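Local coordinates for protein spherulin-4 (Aspergillus clavatus, PDB 5C5G) that probably acts as a glycoside hydrolase in galactosaminogalactan biosynthesis, using a (beta/alpha) barrel that binds N-acetyl-D-galactosamine, at residues 60-65 and 71-76. Numbering follows the deposited sequence.
Sequences REIPKL and VRLLGY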
ATOM      1  N   ARG A  60      -2.738  19.310   7.146  1.00 16.22           N
ATOM      2  CA  ARG A  60      -1.382  19.756   7.470  1.00 16.96           C
ATOM      3  C   ARG A  60      -0.329  18.714   7.062  1.00 18.09           C
ATOM      4  O   ARG A  60       0.701  19.052   6.470  1.00 18.54           O
ATOM      5  CB  ARG A  60      -1.246  20.042   8.969  1.00 19.80           C
ATOM      6  CG  ARG A  60       0.131  20.582   9.385  1.00 22.38           C
ATOM      7  CD  ARG A  60       0.259  20.712  10.904  1.00 21.55           C
ATOM      8  NE  ARG A  60       0.194  19.398  11.539  1.00 21.66           N
ATOM      9  CZ  ARG A  60      -0.833  18.926  12.240  1.00 22.22           C
ATOM     10  NH1 ARG A  60      -1.915  19.663  12.462  1.00 23.07           N
ATOM     11  NH2 ARG A  60      -0.775  17.691  12.726  1.00 22.17           N
ATOM     12  N   GLU A  61      -0.576  17.454   7.396  1.00 15.56           N
ATOM     13  CA  GLU A  61       0.468  16.431   7.291  1.00 14.97           C
ATOM     14  C   GLU A  61       0.609  15.813   5.900  1.00 13.33           C
ATOM     15  O   GLU A  61       1.707  15.452   5.488  1.00 14.97           O
ATOM     16  CB  GLU A  61       0.237  15.331   8.335  1.00 16.28           C
ATOM     17  CG  GLU A  61       0.257  15.830   9.780  1.00 17.04           C
ATOM     18  CD  GLU A  61       1.616  16.320  10.250  1.00 20.09           C
ATOM     19  OE1 GLU A  61       2.641  16.002   9.608  1.00 20.28           O
ATOM     20  OE2 GLU A  61       1.650  17.026  11.278  1.00 21.00           O
ATOM     21  N   ILE A  62      -0.487  15.671   5.172  1.00 12.52           N
ATOM     22  CA  ILE A  62      -0.409  15.073   3.850  1.00 12.04           C
ATOM     23  C   ILE A  62       0.536  15.830   2.914  1.00 13.32           C
ATOM     24  O   ILE A  62       1.374  15.208   2.273  1.00 13.03           O
ATOM     25  CB  ILE A  62      -1.804  14.892   3.230  1.00 12.65           C
ATOM     26  CG1 ILE A  62      -2.505  13.725   3.924  1.00 14.51           C
ATOM     27  CG2 ILE A  62      -1.723  14.657   1.717  1.00 14.37           C
ATOM     28  CD1 ILE A  62      -3.994  13.677   3.670  1.00 19.03           C
ATOM     29  N   PRO A  63       0.426  17.164   2.821  1.00 13.69           N
ATOM     30  CA  PRO A  63       1.339  17.882   1.921  1.00 14.25           C
ATOM     31  C   PRO A  63       2.815  17.714   2.268  1.00 15.46           C
ATOM     32  O   PRO A  63       3.662  17.777   1.373  1.00 16.39           O
ATOM     33  CB  PRO A  63       0.896  19.345   2.079  1.00 17.09           C
ATOM     34  CG  PRO A  63      -0.525  19.248   2.444  1.00 18.90           C
ATOM     35  CD  PRO A  63      -0.607  18.065   3.361  1.00 14.17           C
ATOM     36  N   LYS A  64       3.126  17.513   3.542  1.00 14.49           N
ATOM     37  CA  LYS A  64       4.512  17.284   3.938  1.00 15.75           C
ATOM     38  C   LYS A  64       5.059  16.004   3.318  1.00 14.71           C
ATOM     39  O   LYS A  64       6.193  15.970   2.847  1.00 16.81           O
ATOM     40  CB  LYS A  64       4.647  17.237   5.459  1.00 17.43           C
ATOM     41  CG  LYS A  64       4.357  18.575   6.114  1.00 20.02           C
ATOM     42  CD  LYS A  64       4.085  18.454   7.609  1.00 23.49           C
ATOM     43  CE  LYS A  64       5.230  17.802   8.352  1.00 25.36           C
ATOM     44  NZ  LYS A  64       4.901  17.628   9.796  1.00 25.38           N
ATOM     45  N   LEU A  65       4.253  14.949   3.313  1.00 13.27           N
ATOM     46  CA  LEU A  65       4.693  13.700   2.693  1.00 13.00           C
ATOM     47  C   LEU A  65       4.707  13.821   1.186  1.00 13.38           C
ATOM     48  O   LEU A  65       5.616  13.313   0.526  1.00 14.05           O
ATOM     49  CB  LEU A  65       3.802  12.517   3.090  1.00 14.09           C
ATOM     50  CG  LEU A  65       3.765  12.112   4.560  1.00 14.38           C
ATOM     51  CD1 LEU A  65       2.932  10.862   4.714  1.00 13.25           C
ATOM     52  CD2 LEU A  65       5.155  11.893   5.136  1.00 18.70           C
ATOM     53  N   VAL A  71       7.978   9.528  -2.608  1.00 12.06           N
ATOM     54  CA  VAL A  71       6.728   9.090  -2.007  1.00 10.92           C
ATOM     55  C   VAL A  71       5.627   9.095  -3.052  1.00 11.43           C
ATOM     56  O   VAL A  71       5.497  10.049  -3.828  1.00 12.76           O
ATOM     57  CB  VAL A  71       6.310  10.057  -0.878  1.00 11.61           C
ATOM     58  CG1 VAL A  71       4.856   9.831  -0.416  1.00 11.61           C
ATOM     59  CG2 VAL A  71       7.276   9.936   0.291  1.00 13.86           C
ATOM     60  N   ARG A  72       4.826   8.044  -3.044  1.00  9.76           N
ATOM     61  CA  ARG A  72       3.598   7.998  -3.829  1.00  9.92           C
ATOM     62  C   ARG A  72       2.445   7.730  -2.898  1.00 10.01           C
ATOM     63  O   ARG A  72       2.272   6.607  -2.407  1.00 10.15           O
ATOM     64  CB  ARG A  72       3.677   6.904  -4.891  1.00 12.74           C
ATOM     65  CG  ARG A  72       4.708   7.164  -5.978  1.00 20.72           C
ATOM     66  CD  ARG A  72       4.382   8.417  -6.798  1.00 28.23           C
ATOM     67  NE  ARG A  72       5.393   8.669  -7.829  1.00 33.11           N
ATOM     68  CZ  ARG A  72       6.493   9.389  -7.640  1.00 37.06           C
ATOM     69  NH1 ARG A  72       7.356   9.553  -8.636  1.00 33.60           N
ATOM     70  NH2 ARG A  72       6.735   9.951  -6.461  1.00 29.86           N
ATOM     71  N   LEU A  73       1.669   8.772  -2.620  1.00  8.94           N
ATOM     72  CA  LEU A  73       0.503   8.658  -1.776  1.00  8.87           C
ATOM     73  C   LEU A  73      -0.653   8.070  -2.561  1.00  8.35           C
ATOM     74  O   LEU A  73      -0.884   8.415  -3.713  1.00  9.56           O
ATOM     75  CB  LEU A  73       0.060  10.024  -1.267  1.00 10.10           C
ATOM     76  CG  LEU A  73       1.019  10.702  -0.310  1.00 10.49           C
ATOM     77  CD1 LEU A  73       0.558  12.104  -0.015  1.00 16.85           C
ATOM     78  CD2 LEU A  73       1.162   9.958   0.984  1.00 18.10           C
ATOM     79  N   LEU A  74      -1.402   7.206  -1.890  1.00  8.06           N
ATOM     80  CA  LEU A  74      -2.626   6.626  -2.443  1.00  7.89           C
ATOM     81  C   LEU A  74      -3.765   6.862  -1.476  1.00  8.43           C
ATOM     82  O   LEU A  74      -3.594   6.757  -0.260  1.00  9.32           O
ATOM     83  CB  LEU A  74      -2.484   5.113  -2.634  1.00  8.31           C
ATOM     84  CG  LEU A  74      -1.289   4.608  -3.448  1.00  9.25           C
ATOM     85  CD1 LEU A  74      -1.319   3.090  -3.495  1.00 10.50           C
ATOM     86  CD2 LEU A  74      -1.272   5.142  -4.847  1.00  9.94           C
ATOM     87  N   GLY A  75      -4.942   7.114  -2.022  1.00  8.53           N
ATOM     88  CA  GLY A  75      -6.138   7.213  -1.197  1.00  8.18           C
ATOM     89  C   GLY A  75      -6.808   5.858  -0.999  1.00  8.36           C
ATOM     90  O   GLY A  75      -7.077   5.162  -1.983  1.00  8.67           O
ATOM     91  N   TYR A  76      -7.111   5.499   0.242  1.00  8.26           N
ATOM     92  CA  TYR A  76      -7.827   4.266   0.564  1.00  8.52           C
ATOM     93  C   TYR A  76      -9.292   4.355   0.148  1.00  8.63           C
ATOM     94  O   TYR A  76      -9.982   5.311   0.523  1.00  8.43           O
ATOM     95  CB  TYR A  76      -7.739   4.029   2.075  1.00  9.65           C
ATOM     96  CG  TYR A  76      -8.491   2.826   2.591  1.00  8.86           C
ATOM     97  CD1 TYR A  76      -9.875   2.843   2.711  1.00  8.96           C
ATOM     98  CD2 TYR A  76      -7.810   1.698   3.017  1.00  9.76           C
ATOM     99  CE1 TYR A  76     -10.563   1.751   3.192  1.00 10.18           C
ATOM    100  CE2 TYR A  76      -8.488   0.600   3.507  1.00 11.17           C
ATOM    101  CZ  TYR A  76      -9.867   0.625   3.580  1.00 10.66           C
ATOM    102  OH  TYR A  76     -10.561  -0.462   4.061  1.00 12.40           O
TER
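In the beta-alpha-beta unit built from strand 38-42, helix 56-66 and strand 71-78, I62 and L65 of the helix pack on L73 of the third element. L73 divides its two methyls between the two helix residues: CD1 lies 3.8 Å from I62 CG2, and CD2 lies 4.2 Å from L65 CD1. Set anti to the backbone N and beside the carbonyl carbon, CG2 is the I62 branch brought to L73, while CG1 lies beside N; the two side chains meet at a slant. At the start of the strand, V71 CB sits 3.6 Å from L65 O, with both methyls close behind on one side of that oxygen.

An axis angle of 141° with a closest approach of 9.8 Å is consistent with the helix-to-strand return of a crossover, right-handed in TIM barrels. The strand contributes V71 and L73, both apolar and buried, and the layer extends to neighbouring elements: L65 and V71 reach I30 of helix 24-32, L73 reaches V40. On the helix flank turned from the strand, R60, E61 and K64 form a salt-bridge network. E61 OE2, 9° out of the guanidinium plane, accepts NH2 on its anti lone pair and NE (2.8 Å) from above the carboxylate plane; K64 NZ donates to the syn side of OE1. Further along the strand, Y76, which binds N-acetyl-D-galactosamine, hydrogen-bonds through OH to D116 OD2, another residue of that sugar site.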